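Local coordinates for ribosome hibernation protein YHBH (Vibrio cholerae serotype O1, PDB 4HEI) that probably binds the small ribosomal subunit and inhibits translation in stationary phase, associating with 100S dimers of 70S ribosomes, at residues A50-H55 against D79-Q84; S22-L27 against N35-I40. One frame throughout, in Å; residues are numbered along the deposited sequence.

Interaction 1: residues A50-H55 against D79-Q84; sequences AEATLH and DKLVRQ. With 3CO (cobalt (III) ion), chain D.
In L81, CG stands anti to the carbonyl carbon (chi1 -64°) and CD1 then runs on extended from CA (chi2 175°), which carries CD1 out from the helix to A52 and L54 of the strand. L54 answers with an extended chain of its own, its CD1 turned anti to CA at chi2 -168°. The contact is a methyl-on-methyl one. L81 CD1 approaches A52 CB to 3.8 Å, the closer of its two partners, while the branched end of L54 flanks the same methyl: L54 CD1 lies 4.3 Å from L81 CD1, and L54 CD2 is as far from it. One methyl of the helix thus sits against three of the strand. A52 and L54, two residues apart on the strand, both direct CB toward the helix, whereas T53 between them points away from it. At the closest backbone approach, A52 CA and L81 CA are 8.2 Å apart, a spacing bridged by the long leucine against the short alanine. All three residues are buried, and the contact is wholly apolar. At the end of the strand segment, well away from L81, H55 ND1 binds a cobalt(III) ion at 2.0 Å. Helix 70-91 packs here on the sheet as the second of two helices: L81 also touches F24 of helix 14-27, while A52 also meets L77, and L54 meets L85, both of helix 70-91. Towards the other edge, K80 and Q84 reach strand 59-67, donating to the backbone oxygens of H64 and H62. Strand 47-56 itself is hydrogen-bonded between 34-44 and 59-67.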
loop_
_atom_site.group_PDB
_atom_site.type_symbol
_atom_site.label_atom_id
_atom_site.label_comp_id
_atom_site.label_asym_id
_atom_site.label_seq_id
_atom_site.Cartn_x
_atom_site.Cartn_y
_atom_site.Cartn_z
ATOM N N ALA A 50 8.100 0.286 1.907
ATOM C CA ALA A 50 6.866 -0.016 1.182
ATOM C C ALA A 50 6.222 1.311 0.807
ATOM O O ALA A 50 5.998 2.164 1.669
ATOM C CB ALA A 50 5.909 -0.832 2.058
ATOM N N GLU A 51 5.942 1.478 -0.482
ATOM C CA GLU A 51 5.341 2.692 -1.012
ATOM C C GLU A 51 4.022 2.360 -1.689
ATOM O O GLU A 51 3.870 1.284 -2.282
ATOM C CB GLU A 51 6.252 3.329 -2.067
ATOM C CG GLU A 51 7.677 3.650 -1.625
ATOM C CD GLU A 51 8.503 4.256 -2.749
ATOM O OE1 GLU A 51 9.679 4.612 -2.510
ATOM O OE2 GLU A 51 7.981 4.376 -3.879
ATOM N N ALA A 52 3.072 3.286 -1.617
ATOM C CA ALA A 52 1.785 3.079 -2.274
ATOM C C ALA A 52 1.102 4.378 -2.678
ATOM O O ALA A 52 1.190 5.401 -1.981
ATOM C CB ALA A 52 0.846 2.264 -1.372
ATOM N N THR A 53 0.430 4.331 -3.821
ATOM C CA THR A 53 -0.328 5.457 -4.326
ATOM C C THR A 53 -1.677 4.883 -4.716
ATOM O O THR A 53 -1.751 3.959 -5.533
ATOM C CB THR A 53 0.315 6.094 -5.582
ATOM O OG1 THR A 53 1.664 6.479 -5.291
ATOM C CG2 THR A 53 -0.465 7.335 -6.003
ATOM N N LEU A 54 -2.731 5.399 -4.105
ATOM C CA LEU A 54 -4.077 4.942 -4.408
ATOM C C LEU A 54 -4.800 6.056 -5.158
ATOM O O LEU A 54 -4.832 7.207 -4.711
ATOM C CB LEU A 54 -4.842 4.617 -3.124
ATOM C CG LEU A 54 -4.195 3.766 -2.026
ATOM C CD1 LEU A 54 -5.271 3.350 -1.025
ATOM C CD2 LEU A 54 -3.521 2.550 -2.616
ATOM N N HIS A 55 -5.360 5.715 -6.308
ATOM C CA HIS A 55 -6.091 6.683 -7.108
ATOM C C HIS A 55 -7.571 6.439 -6.861
ATOM O O HIS A 55 -8.136 5.443 -7.313
ATOM C CB HIS A 55 -5.722 6.497 -8.574
ATOM C CG HIS A 55 -4.256 6.674 -8.848
ATOM N ND1 HIS A 55 -3.720 7.856 -9.317
ATOM C CD2 HIS A 55 -3.210 5.833 -8.666
ATOM C CE1 HIS A 55 -2.407 7.735 -9.411
ATOM N NE2 HIS A 55 -2.072 6.517 -9.021
ATOM N N ASP A 79 -1.746 1.024 7.494
ATOM C CA ASP A 79 -2.309 1.826 8.571
ATOM C C ASP A 79 -2.297 3.306 8.196
ATOM O O ASP A 79 -3.236 4.032 8.515
ATOM C CB ASP A 79 -1.548 1.606 9.883
ATOM C CG ASP A 79 -1.920 0.295 10.558
ATOM O OD1 ASP A 79 -3.112 -0.066 10.522
ATOM O OD2 ASP A 79 -1.033 -0.369 11.134
ATOM N N LYS A 80 -1.247 3.750 7.509
ATOM C CA LYS A 80 -1.163 5.150 7.091
ATOM C C LYS A 80 -2.200 5.445 6.004
ATOM O O LYS A 80 -2.845 6.492 6.016
ATOM C CB LYS A 80 0.232 5.480 6.553
ATOM C CG LYS A 80 1.350 5.407 7.577
ATOM C CD LYS A 80 2.648 5.961 6.995
ATOM C CE LYS A 80 3.799 5.834 7.976
ATOM N NZ LYS A 80 5.042 6.460 7.438
ATOM N N LEU A 81 -2.355 4.515 5.065
ATOM C CA LEU A 81 -3.316 4.685 3.979
ATOM C C LEU A 81 -4.744 4.728 4.520
ATOM O O LEU A 81 -5.550 5.547 4.094
ATOM C CB LEU A 81 -3.185 3.539 2.967
ATOM C CG LEU A 81 -1.857 3.430 2.211
ATOM C CD1 LEU A 81 -1.873 2.174 1.350
ATOM C CD2 LEU A 81 -1.654 4.668 1.345
ATOM N N VAL A 82 -5.047 3.842 5.465
ATOM C CA VAL A 82 -6.381 3.796 6.061
ATOM C C VAL A 82 -6.720 5.124 6.738
ATOM O O VAL A 82 -7.837 5.623 6.597
ATOM C CB VAL A 82 -6.500 2.647 7.097
ATOM C CG1 VAL A 82 -7.849 2.715 7.810
ATOM C CG2 VAL A 82 -6.357 1.308 6.400
ATOM N N ARG A 83 -5.764 5.704 7.465
ATOM C CA ARG A 83 -5.992 6.988 8.134
ATOM C C ARG A 83 -6.354 8.037 7.095
ATOM O O ARG A 83 -7.322 8.782 7.254
ATOM C CB ARG A 83 -4.741 7.466 8.882
ATOM C CG ARG A 83 -4.288 6.579 10.021
ATOM C CD ARG A 83 -3.439 7.368 11.018
ATOM N NE ARG A 83 -2.901 6.507 12.066
ATOM C CZ ARG A 83 -1.822 5.741 11.930
ATOM N NH1 ARG A 83 -1.150 5.731 10.785
ATOM N NH2 ARG A 83 -1.423 4.972 12.934
ATOM N N GLN A 84 -5.567 8.100 6.027
ATOM C CA GLN A 84 -5.820 9.071 4.973
ATOM C C GLN A 84 -7.127 8.799 4.232
ATOM O O GLN A 84 -7.822 9.731 3.832
ATOM C CB GLN A 84 -4.655 9.095 3.987
ATOM C CG GLN A 84 -3.353 9.581 4.595
ATOM C CD GLN A 84 -2.235 9.664 3.574
ATOM O OE1 GLN A 84 -2.343 10.371 2.570
ATOM N NE2 GLN A 84 -1.156 8.938 3.826
HETATM CO CO 3CO D . -4.384 9.364 -10.478
#

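Interaction 2: residues S22-L27 against N35-I40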
loop_
_atom_site.group_PDB
_atom_site.type_symbol
_atom_site.label_atom_id
_atom_site.label_comp_id
_atom_site.label_asym_id
_atom_site.label_seq_id
_atom_site.Cartn_x
_atom_site.Cartn_y
_atom_site.Cartn_z
ATOM N N SER A 22 -3.883 -9.385 -0.056
ATOM C CA SER A 22 -4.742 -9.668 1.084
ATOM C C SER A 22 -5.146 -8.374 1.796
ATOM O O SER A 22 -6.331 -8.138 2.062
ATOM C CB SER A 22 -4.012 -10.598 2.060
ATOM O OG SER A 22 -4.824 -10.891 3.181
ATOM N N LYS A 23 -4.160 -7.533 2.095
ATOM C CA LYS A 23 -4.407 -6.266 2.781
ATOM C C LYS A 23 -5.348 -5.345 1.998
ATOM O O LYS A 23 -6.231 -4.716 2.580
ATOM C CB LYS A 23 -3.081 -5.533 3.030
ATOM C CG LYS A 23 -2.039 -6.352 3.776
ATOM C CD LYS A 23 -2.440 -6.618 5.220
ATOM C CE LYS A 23 -2.433 -5.339 6.035
ATOM N NZ LYS A 23 -2.626 -5.604 7.485
ATOM N N PHE A 24 -5.156 -5.260 0.685
ATOM C CA PHE A 24 -5.991 -4.400 -0.143
ATOM C C PHE A 24 -7.393 -4.954 -0.375
ATOM O O PHE A 24 -8.346 -4.191 -0.537
ATOM C CB PHE A 24 -5.278 -4.092 -1.460
ATOM C CG PHE A 24 -4.282 -2.976 -1.338
ATOM C CD1 PHE A 24 -4.700 -1.649 -1.400
ATOM C CD2 PHE A 24 -2.941 -3.244 -1.090
ATOM C CE1 PHE A 24 -3.794 -0.606 -1.213
ATOM C CE2 PHE A 24 -2.030 -2.209 -0.900
ATOM C CZ PHE A 24 -2.458 -0.885 -0.961
ATOM N N ASP A 25 -7.538 -6.274 -0.339
ATOM C CA ASP A 25 -8.866 -6.857 -0.487
ATOM C C ASP A 25 -9.709 -6.496 0.741
ATOM O O ASP A 25 -10.915 -6.292 0.629
ATOM C CB ASP A 25 -8.795 -8.379 -0.648
ATOM C CG ASP A 25 -8.459 -8.796 -2.065
ATOM O OD1 ASP A 25 -8.571 -7.949 -2.972
ATOM O OD2 ASP A 25 -8.100 -9.973 -2.274
ATOM N N LYS A 26 -9.081 -6.406 1.909
ATOM C CA LYS A 26 -9.819 -6.048 3.115
ATOM C C LYS A 26 -10.197 -4.577 3.052
ATOM O O LYS A 26 -11.329 -4.185 3.352
ATOM C CB LYS A 26 -8.973 -6.296 4.366
ATOM C CG LYS A 26 -8.657 -7.756 4.639
ATOM C CD LYS A 26 -7.948 -7.911 5.976
ATOM C CE LYS A 26 -7.702 -9.368 6.310
ATOM N NZ LYS A 26 -8.976 -10.137 6.364
ATOM N N LEU A 27 -9.228 -3.771 2.640
ATOM C CA LEU A 27 -9.384 -2.332 2.517
ATOM C C LEU A 27 -10.534 -1.886 1.609
ATOM O O LEU A 27 -11.286 -0.971 1.954
ATOM C CB LEU A 27 -8.072 -1.738 1.996
ATOM C CG LEU A 27 -7.950 -0.219 1.980
ATOM C CD1 LEU A 27 -7.926 0.283 3.417
ATOM C CD2 LEU A 27 -6.677 0.191 1.257
ATOM N N ASN A 35 -9.591 3.111 -7.532
ATOM C CA ASN A 35 -9.398 2.699 -8.912
ATOM C C ASN A 35 -8.023 2.054 -9.072
ATOM O O ASN A 35 -7.833 0.898 -8.694
ATOM C CB ASN A 35 -9.566 3.906 -9.833
ATOM C CG ASN A 35 -10.918 4.576 -9.652
ATOM O OD1 ASN A 35 -11.951 3.908 -9.653
ATOM N ND2 ASN A 35 -10.917 5.894 -9.487
ATOM N N HIS A 36 -7.056 2.783 -9.612
ATOM C CA HIS A 36 -5.729 2.206 -9.765
ATOM C C HIS A 36 -4.918 2.283 -8.480
ATOM O O HIS A 36 -5.033 3.235 -7.707
ATOM C CB HIS A 36 -4.954 2.887 -10.897
ATOM C CG HIS A 36 -5.196 2.279 -12.246
ATOM N ND1 HIS A 36 -6.307 2.571 -13.010
ATOM C CD2 HIS A 36 -4.477 1.378 -12.958
ATOM C CE1 HIS A 36 -6.260 1.878 -14.134
ATOM N NE2 HIS A 36 -5.161 1.145 -14.127
ATOM N N VAL A 37 -4.105 1.259 -8.255
ATOM C CA VAL A 37 -3.250 1.203 -7.079
ATOM C C VAL A 37 -1.841 0.795 -7.488
ATOM O O VAL A 37 -1.657 -0.151 -8.255
ATOM C CB VAL A 37 -3.757 0.164 -6.051
ATOM C CG1 VAL A 37 -2.769 0.049 -4.894
ATOM C CG2 VAL A 37 -5.142 0.557 -5.541
ATOM N N GLN A 38 -0.847 1.525 -6.991
ATOM C CA GLN A 38 0.541 1.190 -7.269
ATOM C C GLN A 38 1.230 0.943 -5.938
ATOM O O GLN A 38 1.019 1.678 -4.979
ATOM C CB GLN A 38 1.273 2.322 -7.979
ATOM C CG GLN A 38 2.759 2.047 -8.186
ATOM C CD GLN A 38 3.018 0.908 -9.171
ATOM O OE1 GLN A 38 2.466 0.896 -10.275
ATOM N NE2 GLN A 38 3.869 -0.040 -8.783
ATOM N N VAL A 39 2.045 -0.098 -5.887
ATOM C CA VAL A 39 2.780 -0.425 -4.686
ATOM C C VAL A 39 4.210 -0.708 -5.102
ATOM O O VAL A 39 4.450 -1.376 -6.105
ATOM C CB VAL A 39 2.207 -1.687 -3.971
ATOM C CG1 VAL A 39 3.100 -2.067 -2.778
ATOM C CG2 VAL A 39 0.797 -1.401 -3.478
ATOM N N ILE A 40 5.153 -0.165 -4.344
ATOM C CA ILE A 40 6.564 -0.391 -4.605
ATOM C C ILE A 40 7.226 -0.852 -3.316
ATOM O O ILE A 40 7.114 -0.197 -2.275
ATOM C CB ILE A 40 7.281 0.886 -5.098
ATOM C CG1 ILE A 40 6.727 1.314 -6.457
ATOM C CG2 ILE A 40 8.775 0.621 -5.238
ATOM C CD1 ILE A 40 7.438 2.516 -7.039
#
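The ring of F24 is laid across V37 and V39, which both sit on the same side of its plane, and meets them differently. V37 comes over one face: V37 CG1 is 4.3 Å from the centroid of the F24 ring and 27° off its normal, a CH-pi contact, with V37 CG1 3.9 Å from F24 CE1. V39 approaches obliquely, V39 CG2 being 3.9 Å from F24 CE2, and the V39 and F24 side chains run antiparallel past one another. Both valines hold the same rotamer, yet V37 offers the methyl anti to its backbone N and V39 the one anti to its carbonyl carbon. The far atom of the ring, F24 CZ, is shared by both, 4.1 Å from V37 CG1 and equally far from V39 CG2. The ring is the one side chain of segment 22-27 that meets the strand, and it spans a backbone gap of 9.3 Å between F24 CA and V37 CA. These residues belong to the beta-alpha-beta unit of strand 2-8, helix 14-27 and strand 34-44, in which the helix crosses over the sheet between two parallel neighbouring strands; it opens the beta-alpha-beta-beta-beta-alpha fold shared with YfiA. I3 of strand 2-8 touches both F24 and V37, and M1 packs on both as well. Q38 points away from the helix, and its NE2 is hydrogen-bonded to V39 O at 3.0 Å, bent to 135° at the hydrogen and coming from above the carbonyl plane. The same nitrogen is also bonded to N4 OD1 on strand 2-8.

How the interactions relate
Interactions 1 and 2, their centres 9 Å apart, share one hydrophobic core on one face of the sheet, each setting one of the two helices on its own strand. L54 belongs to both packing clusters: L54 CD2 lies 3.5 Å from F24 CE1 and 3.5 Å from V37 CG1. In the sheet, the adjacent strands 34-44 and 47-56 are probably hydrogen-bonded at either end of the paired segments 35-40 and 50-55, E51 N to I40 O at 2.7 Å and N35 N to H55 O at 2.8 Å. A second cobalt ion, consistent with the site of H62 and H64, lies about 8 Å from the A52 side chain and about 10 Å from that of V39; the H55 ion is farther from both.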